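Uroporphyrinogen III synthase (Thermus thermophilus, PDB 1WCW) probably catalyses the ring closure of hydroxymethylbilane to uroporphyrinogen III, with inversion of the last pyrrole ring, in tetrapyrrole biosynthesis. Local coordinates at residues A[11-16]-A[186-191]; A[36-41]-A[170-175]. All blocks are in the same frame, centred on the assembly; numbering follows the deposited sequence.

The two contacts illustrate how a domain can be closed by segments far apart in sequence. Contact 1 pairs two strands in the middle of a five-stranded parallel sheet; contact 2, its centre about 11 Å away, sets helix 169-181 against the chain that leaves this sheet for strand 39-43. Contact 2 is nested within contact 1: the order is 11-16, 36-41, 170-175, 186-191, and helix 169-181 leads into strand 186-189. They meet directly where Y13 O probably accepts a hydrogen bond from F36 N. Strand 39-43 runs antiparallel to strand 155-167, and this pair forms the two-way crossing to the second domain, as in other HemD proteins.

Contact 1. Residues A[11-16]-A[186-191]; sequences VAYAGL and ALAFVA
A12 bonds through both its N-H and its C=O, to A186 and A188, straddling L187 as one residue of a parallel pair does. Its N-H reaches A186 O at 2.9 Å, nearly straight at 170°. A188 N returns a bond to A12 O at 2.8 Å. Just past the end of strand 11-13, A14 N meets A188 O almost head-on at 3.0 Å, with a C=O...N angle of 171°.

On the sheet face of A12 and L187, L187 CD1 leans back over A12 CB at 3.7 Å and also touches the methyl of A14. The other face carries Y13, whose ring swings out anti to the backbone N (chi1 -176°). That places CE2 at 3.7 Å from V190 CG1, the two side chains crossing at about a right angle. G15 N stands 3.5 Å above the plane of the Y13 ring, toward its rim.

The pair is central in its sheet: strand 32-35 bonds to the far side of strand 11-13, and strand 217-221 flanks 186-189. Helix 245-260 packs on Y13, A186 and A188, while helix 192-201 receives L187 and F189 on the opposite face.

Contact 2. Residues A[36-41]-A[170-175]; sequences FPVQAT and EGILRL
G171 meets P37 backbone to backbone, its CA lying 3.9 Å from P37 O. Proximity of this kind is what a glycine allows, since a beta carbon here would point at that carbonyl and clash with it. A single water completes the junction. It donates to P37 O at 2.9 Å and to G171 O at 2.8 Å, and lies in the plane of the F36 ring at its edge. G171 O therefore serves two donors, because it also takes the helical bond from L175 N.

One residue on, I172 runs across V38 at about a right angle. With CG1 anti to its carbonyl carbon (chi1 -72°), I172 CG1 comes within 3.7 Å of V38 CB, and CD1 reaches on to V38 O at 3.6 Å. R174 contributes at the margin: its CB and carbonyl loosely approach F36 CE2, while its guanidinium folds back over G171 CA.

L175 splits its two methyls between two partners. Its CD1 presses on F36 CB at 3.7 Å and on the start of the ring, whereas CD2 meets V38 CG1 at 3.6 Å. An alanine at L175 would probably open a gap between F36 and V38 and leave the F36 ring freer to turn.

Around this interface, D168 ties the two segments together, its side chain accepting from G171 N and its backbone bonding to V38. I172 packs on P167 at the end of strand 155-167, and helix 192-201 closes in through Q194 on V38 and L198 on I172. The helix that follows strand 155-167 thus packs on the link from strand 32-35 to strand 39-43, at the root of the two-stranded connection between domains.

Contact 1. Residues A[11-16]-A[186-191]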
loop_
_atom_site.group_PDB
_atom_site.type_symbol
_atom_site.label_atom_id
_atom_site.label_comp_id
_atom_site.label_asym_id
_atom_site.label_seq_id
_atom_site.Cartn_x
_atom_site.Cartn_y
_atom_site.Cartn_z
ATOM N N VAL A 11 -19.546 2.929 -10.434
ATOM C CA VAL A 11 -18.147 3.011 -9.996
ATOM C C VAL A 11 -17.902 2.005 -8.894
ATOM O O VAL A 11 -18.524 2.017 -7.806
ATOM C CB VAL A 11 -17.804 4.399 -9.472
ATOM C CG1 VAL A 11 -16.267 4.506 -9.190
ATOM C CG2 VAL A 11 -18.235 5.510 -10.492
ATOM N N ALA A 12 -17.015 1.077 -9.172
ATOM C CA ALA A 12 -16.597 0.029 -8.217
ATOM C C ALA A 12 -15.408 0.559 -7.389
ATOM O O ALA A 12 -14.599 1.374 -7.916
ATOM C CB ALA A 12 -16.207 -1.159 -8.951
ATOM N N TYR A 13 -15.288 0.130 -6.160
ATOM C CA TYR A 13 -14.227 0.528 -5.256
ATOM C C TYR A 13 -13.520 -0.720 -4.804
ATOM O O TYR A 13 -14.156 -1.648 -4.291
ATOM C CB TYR A 13 -14.852 1.237 -4.079
ATOM C CG TYR A 13 -13.917 1.818 -3.065
ATOM C CD1 TYR A 13 -13.833 1.281 -1.777
ATOM C CD2 TYR A 13 -13.134 2.910 -3.382
ATOM C CE1 TYR A 13 -12.960 1.841 -0.828
ATOM C CE2 TYR A 13 -12.295 3.462 -2.470
ATOM C CZ TYR A 13 -12.217 2.919 -1.218
ATOM O OH TYR A 13 -11.347 3.499 -0.306
ATOM N N ALA A 14 -12.199 -0.771 -5.000
ATOM C CA ALA A 14 -11.405 -1.969 -4.636
ATOM C C ALA A 14 -10.818 -1.863 -3.222
ATOM O O ALA A 14 -10.157 -2.825 -2.823
ATOM C CB ALA A 14 -10.267 -2.169 -5.669
ATOM N N GLY A 15 -11.050 -0.779 -2.513
ATOM C CA GLY A 15 -10.499 -0.581 -1.171
ATOM C C GLY A 15 -11.278 -1.280 -0.086
ATOM O O GLY A 15 -12.359 -1.829 -0.285
ATOM N N LEU A 16 -10.650 -1.321 1.074
ATOM C CA LEU A 16 -11.265 -1.975 2.229
ATOM C C LEU A 16 -11.667 -1.014 3.356
ATOM O O LEU A 16 -12.765 -1.070 3.851
ATOM C CB LEU A 16 -10.311 -3.030 2.777
ATOM C CG LEU A 16 -10.765 -3.884 3.965
ATOM C CD1 LEU A 16 -11.919 -4.785 3.621
ATOM C CD2 LEU A 16 -9.601 -4.695 4.395
ATOM N N ALA A 186 -16.374 2.188 -14.117
ATOM C CA ALA A 186 -15.065 2.621 -13.628
ATOM C C ALA A 186 -14.718 1.857 -12.379
ATOM O O ALA A 186 -15.653 1.345 -11.688
ATOM C CB ALA A 186 -15.061 4.111 -13.350
ATOM N N LEU A 187 -13.412 1.743 -12.076
ATOM C CA LEU A 187 -12.959 1.029 -10.899
ATOM C C LEU A 187 -11.923 1.881 -10.236
ATOM O O LEU A 187 -10.924 2.240 -10.880
ATOM C CB LEU A 187 -12.379 -0.344 -11.286
ATOM C CG LEU A 187 -11.624 -1.031 -10.173
ATOM C CD1 LEU A 187 -12.487 -1.385 -9.001
ATOM C CD2 LEU A 187 -11.048 -2.383 -10.791
ATOM N N ALA A 188 -12.115 2.160 -8.947
ATOM C CA ALA A 188 -11.179 2.983 -8.185
ATOM C C ALA A 188 -10.269 2.132 -7.312
ATOM O O ALA A 188 -10.740 1.302 -6.544
ATOM C CB ALA A 188 -11.996 3.946 -7.343
ATOM N N PHE A 189 -8.967 2.433 -7.417
ATOM C CA PHE A 189 -7.914 1.813 -6.593
ATOM C C PHE A 189 -7.328 2.908 -5.723
ATOM O O PHE A 189 -6.993 3.986 -6.205
ATOM C CB PHE A 189 -6.790 1.251 -7.473
ATOM C CG PHE A 189 -7.236 0.201 -8.443
ATOM C CD1 PHE A 189 -7.641 0.503 -9.698
ATOM C CD2 PHE A 189 -7.112 -1.125 -8.069
ATOM C CE1 PHE A 189 -7.943 -0.527 -10.630
ATOM C CE2 PHE A 189 -7.406 -2.152 -9.004
ATOM C CZ PHE A 189 -7.802 -1.835 -10.244
ATOM N N VAL A 190 -7.189 2.603 -4.446
ATOM C CA VAL A 190 -6.594 3.584 -3.542
ATOM C C VAL A 190 -5.232 3.216 -3.019
ATOM O O VAL A 190 -4.594 4.004 -2.332
ATOM C CB VAL A 190 -7.497 3.981 -2.356
ATOM C CG1 VAL A 190 -8.794 4.621 -2.937
ATOM C CG2 VAL A 190 -7.800 2.804 -1.549
ATOM N N ALA A 191 -4.722 2.073 -3.419
ATOM C CA ALA A 191 -3.368 1.694 -3.014
ATOM C C ALA A 191 -2.814 0.770 -4.077
ATOM O O ALA A 191 -3.537 -0.066 -4.637
ATOM C CB ALA A 191 -3.424 0.916 -1.653
#

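Contact 2. Residues A[36-41]-A[170-175]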
loop_
_atom_site.group_PDB
_atom_site.type_symbol
_atom_site.label_atom_id
_atom_site.label_comp_id
_atom_site.label_asym_id
_atom_site.label_seq_id
_atom_site.Cartn_x
_atom_site.Cartn_y
_atom_site.Cartn_z
ATOM N N PHE A 36 -16.173 -3.777 -4.065
ATOM C CA PHE A 36 -15.469 -5.014 -4.421
ATOM C C PHE A 36 -14.073 -5.015 -3.782
ATOM O O PHE A 36 -13.070 -4.843 -4.509
ATOM C CB PHE A 36 -15.399 -5.174 -5.961
ATOM C CG PHE A 36 -16.719 -5.528 -6.581
ATOM C CD1 PHE A 36 -17.443 -4.630 -7.349
ATOM C CD2 PHE A 36 -17.228 -6.807 -6.422
ATOM C CE1 PHE A 36 -18.662 -5.053 -7.947
ATOM C CE2 PHE A 36 -18.428 -7.170 -7.017
ATOM C CZ PHE A 36 -19.131 -6.284 -7.773
ATOM N N PRO A 37 -13.980 -5.215 -2.467
ATOM C CA PRO A 37 -12.644 -5.222 -1.854
ATOM C C PRO A 37 -11.815 -6.372 -2.386
ATOM O O PRO A 37 -12.309 -7.481 -2.608
ATOM C CB PRO A 37 -12.899 -5.396 -0.355
ATOM C CG PRO A 37 -14.311 -5.920 -0.287
ATOM C CD PRO A 37 -15.068 -5.359 -1.471
ATOM N N VAL A 38 -10.526 -6.140 -2.539
ATOM C CA VAL A 38 -9.638 -7.164 -3.038
ATOM C C VAL A 38 -8.637 -7.573 -1.961
ATOM O O VAL A 38 -7.764 -8.445 -2.256
ATOM C CB VAL A 38 -8.867 -6.717 -4.300
ATOM C CG1 VAL A 38 -9.833 -6.415 -5.457
ATOM C CG2 VAL A 38 -7.992 -5.508 -4.042
ATOM N N GLN A 39 -8.716 -7.019 -0.764
ATOM C CA GLN A 39 -7.761 -7.358 0.272
ATOM C C GLN A 39 -8.454 -7.602 1.581
ATOM O O GLN A 39 -9.609 -7.178 1.824
ATOM C CB GLN A 39 -6.711 -6.266 0.473
ATOM C CG GLN A 39 -7.108 -5.167 1.415
ATOM C CD GLN A 39 -6.322 -3.888 1.097
ATOM O OE1 GLN A 39 -6.721 -3.120 0.243
ATOM N NE2 GLN A 39 -5.216 -3.662 1.796
ATOM N N ALA A 40 -7.720 -8.275 2.439
ATOM C CA ALA A 40 -8.114 -8.548 3.782
ATOM C C ALA A 40 -6.892 -8.069 4.613
ATOM O O ALA A 40 -5.762 -7.984 4.090
ATOM C CB ALA A 40 -8.310 -9.984 3.922
ATOM N N THR A 41 -7.085 -7.684 5.855
ATOM C CA THR A 41 -5.950 -7.237 6.635
ATOM C C THR A 41 -6.058 -7.895 8.012
ATOM O O THR A 41 -7.159 -8.007 8.572
ATOM C CB THR A 41 -5.959 -5.690 6.732
ATOM O OG1 THR A 41 -5.975 -5.112 5.398
ATOM C CG2 THR A 41 -4.732 -5.225 7.470
ATOM N N GLU A 170 -11.672 -14.745 -3.200
ATOM C CA GLU A 170 -13.026 -14.779 -3.732
ATOM C C GLU A 170 -13.472 -13.379 -4.206
ATOM O O GLU A 170 -14.162 -13.248 -5.246
ATOM C CB GLU A 170 -14.008 -15.329 -2.678
ATOM C CG GLU A 170 -13.620 -16.696 -2.041
ATOM C CD GLU A 170 -12.332 -16.617 -1.196
ATOM O OE1 GLU A 170 -12.196 -15.687 -0.353
ATOM O OE2 GLU A 170 -11.431 -17.480 -1.371
ATOM N N GLY A 171 -13.117 -12.371 -3.394
ATOM C CA GLY A 171 -13.444 -10.988 -3.737
ATOM C C GLY A 171 -12.810 -10.598 -5.074
ATOM O O GLY A 171 -13.427 -9.918 -5.881
ATOM N N ILE A 172 -11.593 -11.023 -5.316
ATOM C CA ILE A 172 -10.899 -10.698 -6.546
ATOM C C ILE A 172 -11.631 -11.347 -7.706
ATOM O O ILE A 172 -11.822 -10.730 -8.765
ATOM C CB ILE A 172 -9.444 -11.158 -6.472
ATOM C CG1 ILE A 172 -8.701 -10.212 -5.496
ATOM C CG2 ILE A 172 -8.815 -11.229 -7.910
ATOM C CD1 ILE A 172 -7.429 -10.868 -4.843
ATOM N N LEU A 173 -12.020 -12.632 -7.560
ATOM C CA LEU A 173 -12.707 -13.311 -8.643
ATOM C C LEU A 173 -14.057 -12.677 -8.942
ATOM O O LEU A 173 -14.411 -12.541 -10.113
ATOM C CB LEU A 173 -12.838 -14.832 -8.319
ATOM C CG LEU A 173 -11.471 -15.562 -8.279
ATOM C CD1 LEU A 173 -11.769 -17.061 -7.980
ATOM C CD2 LEU A 173 -10.720 -15.408 -9.630
ATOM N N ARG A 174 -14.745 -12.197 -7.902
ATOM C CA ARG A 174 -16.023 -11.552 -8.103
ATOM C C ARG A 174 -15.817 -10.221 -8.847
ATOM O O ARG A 174 -16.614 -9.868 -9.736
ATOM C CB ARG A 174 -16.708 -11.294 -6.760
ATOM C CG ARG A 174 -17.338 -12.534 -6.133
ATOM C CD ARG A 174 -18.245 -12.149 -4.998
ATOM N NE ARG A 174 -17.697 -12.528 -3.703
ATOM C CZ ARG A 174 -17.178 -11.675 -2.831
ATOM N NH1 ARG A 174 -16.686 -12.126 -1.690
ATOM N NH2 ARG A 174 -17.175 -10.386 -3.107
ATOM N N LEU A 175 -14.802 -9.475 -8.482
ATOM C CA LEU A 175 -14.527 -8.225 -9.189
ATOM C C LEU A 175 -14.130 -8.497 -10.621
ATOM O O LEU A 175 -14.596 -7.788 -11.543
ATOM C CB LEU A 175 -13.429 -7.512 -8.456
ATOM C CG LEU A 175 -12.960 -6.162 -9.112
ATOM C CD1 LEU A 175 -14.146 -5.234 -9.401
ATOM C CD2 LEU A 175 -11.964 -5.479 -8.224
HETATM O O HOH W 1 -14.613 -7.988 -4.312
#